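PDB 6PTM: uncharacterized protein from Bacteroides ovatus CL02T12C04, which probably acts as a family GH42 exo-carrageenase, a glycoside hydrolase that releases sugar units from the ends of carrageenan chains. Local coordinates for residues Asp328-Asn331 against Ser337-Asp340; Lys562-Phe567 against Glu588-Ser593; Ile669-Leu674 against Lys678-Ala683. All coordinates share one frame; numbering follows the deposited sequence.

Contact 1: residues Asp328-Asn331 against Ser337-Asp340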
ATOM      1  N   ASP A 328       4.862 -17.074  38.697  1.00 17.53           N
ATOM      2  CA  ASP A 328       3.544 -17.516  39.207  1.00 19.31           C
ATOM      3  C   ASP A 328       2.420 -16.977  38.301  1.00 19.01           C
ATOM      4  O   ASP A 328       1.373 -17.643  38.159  1.00 17.32           O
ATOM      5  CB  ASP A 328       3.315 -17.026  40.633  1.00 21.74           C
ATOM      6  CG  ASP A 328       4.330 -17.540  41.652  1.00 24.08           C
ATOM      7  OD1 ASP A 328       4.821 -18.653  41.464  1.00 26.25           O
ATOM      8  OD2 ASP A 328       4.572 -16.835  42.652  1.00 25.63           O
ATOM      9  N   ARG A 329       2.559 -15.760  37.802  1.00 20.01           N
ATOM     10  CA  ARG A 329       1.525 -15.159  36.914  1.00 22.88           C
ATOM     11  C   ARG A 329       1.497 -15.927  35.581  1.00 21.83           C
ATOM     12  O   ARG A 329       0.386 -16.184  35.075  1.00 21.54           O
ATOM     13  CB  ARG A 329       1.748 -13.660  36.732  1.00 26.36           C
ATOM     14  CG  ARG A 329       1.090 -12.797  37.807  1.00 35.78           C
ATOM     15  CD  ARG A 329       2.006 -11.656  38.222  1.00 44.36           C
ATOM     16  NE  ARG A 329       1.465 -10.320  38.445  1.00 48.75           N
ATOM     17  CZ  ARG A 329       1.224  -9.413  37.495  1.00 56.84           C
ATOM     18  NH1 ARG A 329       1.380  -9.694  36.208  1.00 57.50           N
ATOM     19  NH2 ARG A 329       0.782  -8.218  37.844  1.00 63.44           N
ATOM     20  N   LEU A 330       2.655 -16.278  35.016  1.00 19.20           N
ATOM     21  CA  LEU A 330       2.667 -17.090  33.775  1.00 16.94           C
ATOM     22  C   LEU A 330       2.021 -18.443  34.076  1.00 16.07           C
ATOM     23  O   LEU A 330       1.187 -18.898  33.293  1.00 15.13           O
ATOM     24  CB  LEU A 330       4.099 -17.241  33.280  1.00 17.44           C
ATOM     25  CG  LEU A 330       4.280 -18.068  32.013  1.00 17.59           C
ATOM     26  CD1 LEU A 330       5.545 -17.635  31.298  1.00 18.67           C
ATOM     27  CD2 LEU A 330       4.351 -19.549  32.317  1.00 17.29           C
ATOM     28  N   ASN A 331       2.416 -19.105  35.159  1.00 15.33           N
ATOM     29  CA  ASN A 331       1.950 -20.478  35.487  1.00 15.66           C
ATOM     30  C   ASN A 331       0.414 -20.459  35.606  1.00 17.63           C
ATOM     31  O   ASN A 331      -0.202 -21.401  35.120  1.00 18.03           O
ATOM     32  CB  ASN A 331       2.609 -21.014  36.771  1.00 16.21           C
ATOM     33  CG  ASN A 331       4.005 -21.574  36.562  1.00 15.04           C
ATOM     34  OD1 ASN A 331       4.402 -21.939  35.451  1.00 16.69           O
ATOM     35  ND2 ASN A 331       4.785 -21.641  37.619  1.00 15.52           N
ATOM     36  N   SER A 337       3.728 -25.291  35.661  1.00 18.42           N
ATOM     37  CA  SER A 337       4.417 -25.440  36.963  1.00 21.43           C
ATOM     38  C   SER A 337       5.903 -25.143  36.823  1.00 21.53           C
ATOM     39  O   SER A 337       6.707 -25.790  37.531  1.00 22.14           O
ATOM     40  CB  SER A 337       4.210 -26.831  37.462  1.00 21.86           C
ATOM     41  OG  SER A 337       2.897 -26.873  37.932  1.00 28.41           O
ATOM     42  N   TYR A 338       6.273 -24.206  35.955  1.00 20.57           N
ATOM     43  CA  TYR A 338       7.697 -23.873  35.738  1.00 19.81           C
ATOM     44  C   TYR A 338       8.259 -23.221  37.004  1.00 20.07           C
ATOM     45  O   TYR A 338       7.550 -22.408  37.619  1.00 18.65           O
ATOM     46  CB  TYR A 338       7.838 -22.927  34.558  1.00 19.89           C
ATOM     47  CG  TYR A 338       7.463 -23.537  33.232  1.00 20.18           C
ATOM     48  CD1 TYR A 338       8.162 -24.624  32.735  1.00 19.15           C
ATOM     49  CD2 TYR A 338       6.448 -22.993  32.448  1.00 20.44           C
ATOM     50  CE1 TYR A 338       7.849 -25.168  31.501  1.00 20.16           C
ATOM     51  CE2 TYR A 338       6.136 -23.524  31.199  1.00 20.33           C
ATOM     52  CZ  TYR A 338       6.821 -24.634  30.747  1.00 19.61           C
ATOM     53  OH  TYR A 338       6.579 -25.134  29.505  1.00 24.16           O
ATOM     54  N   LYS A 339       9.494 -23.557  37.368  1.00 19.00           N
ATOM     55  CA  LYS A 339      10.067 -23.074  38.639  1.00 21.81           C
ATOM     56  C   LYS A 339      10.541 -21.633  38.422  1.00 20.82           C
ATOM     57  O   LYS A 339      10.622 -20.931  39.410  1.00 20.35           O
ATOM     58  CB  LYS A 339      11.134 -24.050  39.147  1.00 25.11           C
ATOM     59  CG  LYS A 339      12.509 -23.920  38.505  1.00 28.47           C
ATOM     60  CD  LYS A 339      13.529 -24.968  39.012  1.00 32.57           C
ATOM     61  CE  LYS A 339      14.927 -24.808  38.435  1.00 32.82           C
ATOM     62  N   ASP A 340      10.788 -21.189  37.174  1.00 18.81           N
ATOM     63  CA  ASP A 340      11.304 -19.824  36.872  1.00 19.96           C
ATOM     64  C   ASP A 340      11.204 -19.587  35.370  1.00 19.17           C
ATOM     65  O   ASP A 340      10.914 -20.542  34.685  1.00 18.30           O
ATOM     66  CB  ASP A 340      12.744 -19.624  37.346  1.00 22.84           C
ATOM     67  CG  ASP A 340      13.741 -20.642  36.813  1.00 26.86           C
ATOM     68  OD1 ASP A 340      13.654 -21.018  35.591  1.00 29.04           O
ATOM     69  OD2 ASP A 340      14.584 -21.071  37.619  1.00 26.92           O
TER
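The carboxamide of Asn-331, on helix 327-334, bridges to the backbone of Tyr-338 by two hydrogen bonds, a side-chain-to-backbone bridge that ties a helix to the loop after it, within the part of the chain assigned to the beta-galactosidase family and far from the chain's centre. Both arms of the amide are used. ND2 donates to Tyr-338 O at 2.9 Å in a nearly straight bond (169°) that lies in the plane of the carbonyl it meets, on a lone pair, and almost in the plane of the donating amide. OD1 accepts Tyr-338 N at 3.0 Å, less ideally: the N-H bends to 142°, with the donor also tilted out of the plane of the Asn-331 carbonyl. OD1 also takes a hydrogen bond from Thr-336 OG1, a second grip that fixes the rotation of the amide. With CG beside its own backbone N (chi1 -81°), the group is carried out from the helix to the loop. Asparagine suits this place because it offers a donor and an acceptor together; a leucine here would probably leave Tyr-338 N and O without these mates and the loop freer to shift. Beside the polar pair, Leu-330 is buried against Leu-320 and His-324 of helix 310-324 and against Phe-341 and Val-344. It meets the tyrosine ring at its edge, near the ring plane, where Leu-330 CD2 lies 4.0 Å from Tyr-338 CD2.

Contact 2: residues Lys562-Phe567 against Glu588-Ser593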
ATOM      1  N   LYS A 562      -9.901  12.872   9.517  1.00 14.67           N
ATOM      2  CA  LYS A 562     -10.583  11.566   9.652  1.00 15.73           C
ATOM      3  C   LYS A 562     -11.448  11.618  10.920  1.00 14.88           C
ATOM      4  O   LYS A 562     -10.977  11.298  12.020  1.00 13.84           O
ATOM      5  CB  LYS A 562      -9.535  10.450   9.710  1.00 16.29           C
ATOM      6  CG  LYS A 562      -8.562  10.353   8.540  1.00 17.25           C
ATOM      7  CD  LYS A 562      -7.636   9.161   8.704  1.00 18.68           C
ATOM      8  CE  LYS A 562      -6.389   9.129   7.830  1.00 19.93           C
ATOM      9  NZ  LYS A 562      -6.691   9.217   6.388  1.00 19.72           N
ATOM     10  N   PRO A 563     -12.714  12.090  10.849  1.00 14.41           N
ATOM     11  CA  PRO A 563     -13.433  12.431  12.077  1.00 15.04           C
ATOM     12  C   PRO A 563     -14.027  11.247  12.850  1.00 15.44           C
ATOM     13  O   PRO A 563     -14.578  11.431  13.928  1.00 14.64           O
ATOM     14  CB  PRO A 563     -14.559  13.322  11.541  1.00 15.71           C
ATOM     15  CG  PRO A 563     -14.843  12.739  10.167  1.00 15.70           C
ATOM     16  CD  PRO A 563     -13.454  12.455   9.633  1.00 14.27           C
ATOM     17  N   LEU A 564     -14.018  10.076  12.246  1.00 15.09           N
ATOM     18  CA  LEU A 564     -14.474   8.846  12.908  1.00 15.24           C
ATOM     19  C   LEU A 564     -13.286   7.894  12.907  1.00 16.17           C
ATOM     20  O   LEU A 564     -12.688   7.643  11.794  1.00 15.92           O
ATOM     21  CB  LEU A 564     -15.690   8.277  12.179  1.00 15.79           C
ATOM     22  CG  LEU A 564     -16.939   9.157  12.209  1.00 16.28           C
ATOM     23  CD1 LEU A 564     -17.990   8.600  11.268  1.00 17.91           C
ATOM     24  CD2 LEU A 564     -17.498   9.272  13.623  1.00 17.37           C
ATOM     25  N   ARG A 565     -12.944   7.408  14.096  1.00 14.54           N
ATOM     26  CA  ARG A 565     -11.836   6.434  14.276  1.00 14.49           C
ATOM     27  C   ARG A 565     -12.396   5.115  14.781  1.00 14.24           C
ATOM     28  O   ARG A 565     -13.029   5.091  15.854  1.00 14.77           O
ATOM     29  CB  ARG A 565     -10.794   6.998  15.237  1.00 13.76           C
ATOM     30  CG  ARG A 565     -10.183   8.300  14.763  1.00 15.03           C
ATOM     31  CD  ARG A 565      -9.696   8.266  13.319  1.00 15.03           C
ATOM     32  NE  ARG A 565      -8.985   9.511  13.070  1.00 14.73           N
ATOM     33  CZ  ARG A 565      -7.682   9.695  13.269  1.00 14.67           C
ATOM     34  NH1 ARG A 565      -6.882   8.707  13.655  1.00 15.94           N
ATOM     35  NH2 ARG A 565      -7.152  10.860  12.973  1.00 14.83           N
ATOM     36  N   ILE A 566     -12.138   4.046  14.045  1.00 14.22           N
ATOM     37  CA  ILE A 566     -12.528   2.681  14.469  1.00 14.93           C
ATOM     38  C   ILE A 566     -11.450   2.202  15.415  1.00 14.91           C
ATOM     39  O   ILE A 566     -10.298   2.157  14.972  1.00 14.08           O
ATOM     40  CB  ILE A 566     -12.673   1.779  13.243  1.00 15.69           C
ATOM     41  CG1 ILE A 566     -13.815   2.263  12.359  1.00 16.35           C
ATOM     42  CG2 ILE A 566     -12.842   0.323  13.613  1.00 16.02           C
ATOM     43  CD1 ILE A 566     -13.818   1.587  11.045  1.00 16.86           C
ATOM     44  N   PHE A 567     -11.818   1.781  16.624  1.00 15.49           N
ATOM     45  CA  PHE A 567     -10.842   1.245  17.605  1.00 14.84           C
ATOM     46  C   PHE A 567     -10.285  -0.106  17.156  1.00 14.00           C
ATOM     47  O   PHE A 567     -11.046  -1.002  16.770  1.00 14.09           O
ATOM     48  CB  PHE A 567     -11.420   1.114  19.009  1.00 16.23           C
ATOM     49  CG  PHE A 567     -10.325   1.006  20.032  1.00 16.28           C
ATOM     50  CD1 PHE A 567      -9.952  -0.221  20.541  1.00 16.14           C
ATOM     51  CD2 PHE A 567      -9.594   2.129  20.385  1.00 16.53           C
ATOM     52  CE1 PHE A 567      -8.907  -0.302  21.450  1.00 17.53           C
ATOM     53  CE2 PHE A 567      -8.511   2.034  21.245  1.00 15.47           C
ATOM     54  CZ  PHE A 567      -8.196   0.823  21.799  1.00 16.06           C
ATOM     55  N   GLU A 588     -16.486  -0.519   6.134  1.00 15.93           N
ATOM     56  CA  GLU A 588     -17.349  -0.503   4.912  1.00 16.29           C
ATOM     57  C   GLU A 588     -18.645   0.272   5.200  1.00 17.30           C
ATOM     58  O   GLU A 588     -19.115   1.076   4.349  1.00 15.70           O
ATOM     59  CB  GLU A 588     -17.648  -1.941   4.517  1.00 17.72           C
ATOM     60  CG  GLU A 588     -18.539  -2.095   3.313  1.00 18.34           C
ATOM     61  CD  GLU A 588     -18.733  -3.545   2.911  1.00 19.89           C
ATOM     62  OE1 GLU A 588     -19.126  -4.363   3.786  1.00 18.94           O
ATOM     63  OE2 GLU A 588     -18.514  -3.853   1.731  1.00 20.81           O
ATOM     64  N   LYS A 589     -19.218   0.032   6.370  1.00 16.46           N
ATOM     65  CA  LYS A 589     -20.477   0.676   6.794  1.00 16.40           C
ATOM     66  C   LYS A 589     -20.284   2.187   6.842  1.00 16.28           C
ATOM     67  O   LYS A 589     -21.209   2.878   6.480  1.00 14.83           O
ATOM     68  CB  LYS A 589     -20.927   0.090   8.136  1.00 18.41           C
ATOM     69  CG  LYS A 589     -22.299   0.539   8.560  1.00 21.55           C
ATOM     70  CD  LYS A 589     -23.376  -0.024   7.645  1.00 22.12           C
ATOM     71  CE  LYS A 589     -24.766   0.170   8.189  1.00 25.52           C
ATOM     72  NZ  LYS A 589     -25.739  -0.468   7.266  1.00 29.50           N
ATOM     73  N   LEU A 590     -19.107   2.684   7.239  1.00 16.41           N
ATOM     74  CA  LEU A 590     -18.891   4.128   7.464  1.00 17.46           C
ATOM     75  C   LEU A 590     -18.285   4.819   6.227  1.00 17.11           C
ATOM     76  O   LEU A 590     -18.351   6.013   6.179  1.00 17.35           O
ATOM     77  CB  LEU A 590     -17.983   4.332   8.682  1.00 17.17           C
ATOM     78  CG  LEU A 590     -18.502   3.853  10.039  1.00 17.48           C
ATOM     79  CD1 LEU A 590     -17.460   4.151  11.112  1.00 16.00           C
ATOM     80  CD2 LEU A 590     -19.846   4.477  10.389  1.00 18.18           C
ATOM     81  N   ASN A 591     -17.695   4.090   5.290  1.00 17.54           N
ATOM     82  CA  ASN A 591     -16.728   4.642   4.307  1.00 17.39           C
ATOM     83  C   ASN A 591     -17.379   5.285   3.068  1.00 17.99           C
ATOM     84  O   ASN A 591     -16.620   5.879   2.242  1.00 16.80           O
ATOM     85  CB  ASN A 591     -15.780   3.580   3.762  1.00 17.87           C
ATOM     86  CG  ASN A 591     -14.630   4.224   3.023  1.00 17.59           C
ATOM     87  OD1 ASN A 591     -14.003   5.126   3.567  1.00 17.74           O
ATOM     88  ND2 ASN A 591     -14.390   3.799   1.795  1.00 16.74           N
ATOM     89  N   PHE A 592     -18.704   5.250   2.930  1.00 17.30           N
ATOM     90  CA  PHE A 592     -19.366   5.794   1.719  1.00 17.01           C
ATOM     91  C   PHE A 592     -20.296   6.936   2.111  1.00 16.79           C
ATOM     92  O   PHE A 592     -21.315   7.101   1.452  1.00 15.42           O
ATOM     93  CB  PHE A 592     -20.070   4.661   0.951  1.00 17.09           C
ATOM     94  CG  PHE A 592     -19.117   3.581   0.531  1.00 16.25           C
ATOM     95  CD1 PHE A 592     -18.809   2.546   1.401  1.00 16.37           C
ATOM     96  CD2 PHE A 592     -18.461   3.648  -0.679  1.00 15.21           C
ATOM     97  CE1 PHE A 592     -17.901   1.576   1.046  1.00 16.04           C
ATOM     98  CE2 PHE A 592     -17.557   2.666  -1.038  1.00 16.88           C
ATOM     99  CZ  PHE A 592     -17.259   1.644  -0.163  1.00 16.10           C
ATOM    100  N   SER A 593     -19.901   7.760   3.082  1.00 16.62           N
ATOM    101  CA  SER A 593     -20.712   8.906   3.582  1.00 14.92           C
ATOM    102  C   SER A 593     -19.987  10.237   3.345  1.00 14.33           C
ATOM    103  O   SER A 593     -20.371  11.215   3.995  1.00 16.28           O
ATOM    104  CB  SER A 593     -21.056   8.727   5.051  1.00 14.60           C
ATOM    105  OG  SER A 593     -21.771   7.528   5.259  1.00 14.98           O
TER
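Strand 564-567 and the last turn of helix 579-590 face each other with the CA atoms of Leu-564 and Leu-590 8.5 Å apart. The meeting is wholly apolar. Leu-590 reaches out from the helix, and its CD1 methyl does the touching, 4.3 Å from Ile-566 CG1 and 4.5 Å from Leu-564 CD1. The two strand residues alternate with Arg-565, so their side chains leave the same face of the strand, and the leucine methyl meets both. Its extended shape, with CD1 continuing the chain away from CA (chi2 -180°), carries the methyl to the sheet. Branched aliphatic residues suit this buried layer: Ile-566 also packs on Val-616 and Phe-599 of the flanking strands, and Leu-564 on Ala-681 and Val-685 of helix 674-687. Arg-565 points from the other face and turns back on its own chain, its NE giving a hydrogen bond of 2.9 Å to Lys-562 O, which lies in the guanidinium plane. The strand is an inner one of a five-stranded parallel sheet with the 2-1-3-4-5 order of flavodoxin-like domains, and with helix 579-590 and the neighbouring parallel strand 597-600 it forms a beta-alpha-beta crossover. Between these segments no hydrogen bond crosses, which implies that the contact rests on burial of hydrocarbon, with light touching and little directional preference.

Contact 3: residues Ile669-Leu674 against Lys678-Ala683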
ATOM      1  N   ILE A 669     -21.843   6.173  24.358  1.00 26.29           N
ATOM      2  CA  ILE A 669     -23.121   5.798  23.707  1.00 24.62           C
ATOM      3  C   ILE A 669     -23.053   4.317  23.403  1.00 24.53           C
ATOM      4  O   ILE A 669     -22.177   3.862  22.611  1.00 22.86           O
ATOM      5  CB  ILE A 669     -23.400   6.684  22.474  1.00 25.25           C
ATOM      6  CG1 ILE A 669     -23.393   8.159  22.889  1.00 29.13           C
ATOM      7  CG2 ILE A 669     -24.701   6.282  21.809  1.00 24.95           C
ATOM      8  CD1 ILE A 669     -23.539   9.167  21.749  1.00 31.45           C
ATOM      9  N   VAL A 670     -23.990   3.583  23.980  1.00 24.76           N
ATOM     10  CA  VAL A 670     -24.076   2.114  23.793  1.00 26.15           C
ATOM     11  C   VAL A 670     -25.103   1.840  22.708  1.00 27.63           C
ATOM     12  O   VAL A 670     -26.190   2.389  22.771  1.00 34.94           O
ATOM     13  CB  VAL A 670     -24.380   1.403  25.121  1.00 25.67           C
ATOM     14  CG1 VAL A 670     -24.337  -0.109  24.977  1.00 25.91           C
ATOM     15  CG2 VAL A 670     -23.426   1.912  26.201  1.00 25.33           C
ATOM     16  N   VAL A 671     -24.753   1.000  21.748  1.00 27.53           N
ATOM     17  CA  VAL A 671     -25.621   0.684  20.586  1.00 28.07           C
ATOM     18  C   VAL A 671     -25.633  -0.834  20.420  1.00 26.67           C
ATOM     19  O   VAL A 671     -24.762  -1.509  21.004  1.00 26.63           O
ATOM     20  CB  VAL A 671     -25.137   1.403  19.308  1.00 27.95           C
ATOM     21  CG1 VAL A 671     -25.091   2.903  19.499  1.00 27.21           C
ATOM     22  CG2 VAL A 671     -23.788   0.888  18.838  1.00 26.96           C
ATOM     23  N   SER A 672     -26.600  -1.355  19.672  1.00 28.48           N
ATOM     24  CA  SER A 672     -26.863  -2.810  19.547  1.00 29.69           C
ATOM     25  C   SER A 672     -26.612  -3.278  18.117  1.00 30.09           C
ATOM     26  O   SER A 672     -26.416  -4.491  17.943  1.00 36.11           O
ATOM     27  CB  SER A 672     -28.267  -3.126  20.005  1.00 30.23           C
ATOM     28  OG  SER A 672     -28.425  -2.732  21.357  1.00 32.60           O
ATOM     29  N   THR A 673     -26.674  -2.380  17.130  1.00 25.88           N
ATOM     30  CA  THR A 673     -26.568  -2.749  15.700  1.00 25.72           C
ATOM     31  C   THR A 673     -25.568  -1.839  14.985  1.00 24.04           C
ATOM     32  O   THR A 673     -25.346  -0.709  15.426  1.00 23.48           O
ATOM     33  CB  THR A 673     -27.918  -2.679  14.968  1.00 26.11           C
ATOM     34  OG1 THR A 673     -28.283  -1.301  14.888  1.00 27.00           O
ATOM     35  CG2 THR A 673     -28.998  -3.475  15.658  1.00 27.22           C
ATOM     36  N   LEU A 674     -25.070  -2.332  13.861  1.00 26.66           N
ATOM     37  CA  LEU A 674     -24.233  -1.594  12.887  1.00 29.25           C
ATOM     38  C   LEU A 674     -24.969  -0.326  12.459  1.00 30.24           C
ATOM     39  O   LEU A 674     -24.340   0.752  12.431  1.00 30.12           O
ATOM     40  CB  LEU A 674     -23.987  -2.533  11.710  1.00 31.66           C
ATOM     41  CG  LEU A 674     -22.609  -2.486  11.084  1.00 34.87           C
ATOM     42  CD1 LEU A 674     -21.532  -2.175  12.099  1.00 35.45           C
ATOM     43  CD2 LEU A 674     -22.322  -3.805  10.403  1.00 36.75           C
ATOM     44  N   LYS A 678     -23.579   3.384  13.064  1.00 22.14           N
ATOM     45  CA  LYS A 678     -23.422   4.395  11.981  1.00 22.49           C
ATOM     46  C   LYS A 678     -24.234   5.657  12.303  1.00 23.97           C
ATOM     47  O   LYS A 678     -23.677   6.777  12.173  1.00 22.02           O
ATOM     48  CB  LYS A 678     -23.802   3.838  10.612  1.00 22.46           C
ATOM     49  CG  LYS A 678     -23.872   4.905   9.529  1.00 24.54           C
ATOM     50  CD  LYS A 678     -24.173   4.336   8.159  1.00 27.03           C
ATOM     51  CE  LYS A 678     -24.426   5.405   7.120  1.00 29.59           C
ATOM     52  NZ  LYS A 678     -24.141   4.886   5.769  1.00 37.03           N
ATOM     53  N   ASN A 679     -25.510   5.522  12.700  1.00 28.70           N
ATOM     54  CA  ASN A 679     -26.386   6.692  12.988  1.00 27.31           C
ATOM     55  C   ASN A 679     -25.738   7.537  14.082  1.00 24.62           C
ATOM     56  O   ASN A 679     -25.646   8.776  13.936  1.00 19.62           O
ATOM     57  CB  ASN A 679     -27.805   6.292  13.406  1.00 33.43           C
ATOM     58  CG  ASN A 679     -28.560   5.625  12.282  1.00 38.43           C
ATOM     59  OD1 ASN A 679     -28.156   5.712  11.124  1.00 43.28           O
ATOM     60  ND2 ASN A 679     -29.630   4.920  12.620  1.00 43.92           N
ATOM     61  N   GLU A 680     -25.281   6.914  15.166  1.00 25.56           N
ATOM     62  CA  GLU A 680     -24.648   7.712  16.254  1.00 26.25           C
ATOM     63  C   GLU A 680     -23.333   8.341  15.736  1.00 22.74           C
ATOM     64  O   GLU A 680     -23.076   9.519  16.019  1.00 21.00           O
ATOM     65  CB  GLU A 680     -24.499   6.832  17.496  1.00 27.92           C
ATOM     66  CG  GLU A 680     -25.848   6.406  18.051  1.00 29.90           C
ATOM     67  CD  GLU A 680     -26.623   7.522  18.729  1.00 31.80           C
ATOM     68  OE1 GLU A 680     -26.083   8.619  18.870  1.00 32.73           O
ATOM     69  OE2 GLU A 680     -27.771   7.286  19.102  1.00 36.37           O
ATOM     70  N   ALA A 681     -22.537   7.614  14.955  1.00 21.79           N
ATOM     71  CA  ALA A 681     -21.237   8.140  14.438  1.00 23.63           C
ATOM     72  C   ALA A 681     -21.482   9.416  13.620  1.00 20.71           C
ATOM     73  O   ALA A 681     -20.826  10.446  13.866  1.00 20.26           O
ATOM     74  CB  ALA A 681     -20.514   7.088  13.626  1.00 21.90           C
ATOM     75  N   LEU A 682     -22.423   9.372  12.682  1.00 24.70           N
ATOM     76  CA  LEU A 682     -22.686  10.537  11.798  1.00 23.48           C
ATOM     77  C   LEU A 682     -23.312  11.680  12.624  1.00 23.95           C
ATOM     78  O   LEU A 682     -22.982  12.847  12.346  1.00 21.77           O
ATOM     79  CB  LEU A 682     -23.538  10.092  10.610  1.00 24.36           C
ATOM     80  CG  LEU A 682     -22.852   9.104   9.661  1.00 25.49           C
ATOM     81  CD1 LEU A 682     -23.750   8.823   8.461  1.00 26.50           C
ATOM     82  CD2 LEU A 682     -21.514   9.632   9.169  1.00 25.04           C
ATOM     83  N   ALA A 683     -24.098  11.391  13.665  1.00 21.36           N
ATOM     84  CA  ALA A 683     -24.664  12.458  14.528  1.00 22.40           C
ATOM     85  C   ALA A 683     -23.517  13.211  15.216  1.00 22.22           C
ATOM     86  O   ALA A 683     -23.564  14.462  15.322  1.00 21.74           O
ATOM     87  CB  ALA A 683     -25.632  11.857  15.526  1.00 23.75           C
TER
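Glu-680 lays its aliphatic stem against Ile-669 and Val-671, the close-packed part of this strand-to-helix contact. Its CG lies 3.9 Å from Val-671 CG1, the two side chains running past each other in opposite directions, while Ile-669 crosses it at about a right angle and brings CG2 to 3.8 Å from Glu-680 CD. The glutamate chain bends at its second torsion (chi2 -72°), which folds the carboxylate back over the isoleucine instead of extending it from the helix. Glutamate suits such a margin, since its methylenes can join the hydrophobic layer while its carboxylate, probably charged, can stay at the partly exposed rim. Val-671 is buried, packing also on Ile-642 of strand 640-643 and on Met-677. At the other end side-chain packing is sparse, the backbone bond of the first helical turn aside: Lys-678 N donates to Leu-674 O at 2.8 Å, almost straight at 170°. Exposed Thr-673 and partly exposed Lys-678 form the solvent side. Thr-673 occupies the N-cap, its OG1 accepting from Glu-676 N, as suits a short hydroxyl side chain, which can serve a first-turn N-H that has no carbonyl of its own helix to bond to. Lys-678 runs fully extended, leading its ammonium away from the strand. Leaving edge strand 667-670, the chain passes through this short capped turn into a helix that packs back beside the strand, the beta-alpha connection characteristic of parallel alpha/beta sheets.

Contacts 2 and 3 belong to one structural unit, both resting on the same five-stranded parallel sheet, with centres about 12 Å apart. Contact 2 lies at an inner strand and is buried and purely aliphatic; contact 3 lies at the surface, on edge strand 667-670, where a glutamate lends its stem to the packing and a capped helix start adds polar bonds. They meet directly: Leu-590 CD2 comes within 3.9 Å of Lys-678 CA, joining helices 579-590 and 674-687. Contact 1, partly buried, stands apart near the periphery, its centre about 43 Å from that of contact 2, and there side-chain-to-backbone hydrogen bonds lead, with one leucine-tyrosine touch beside them.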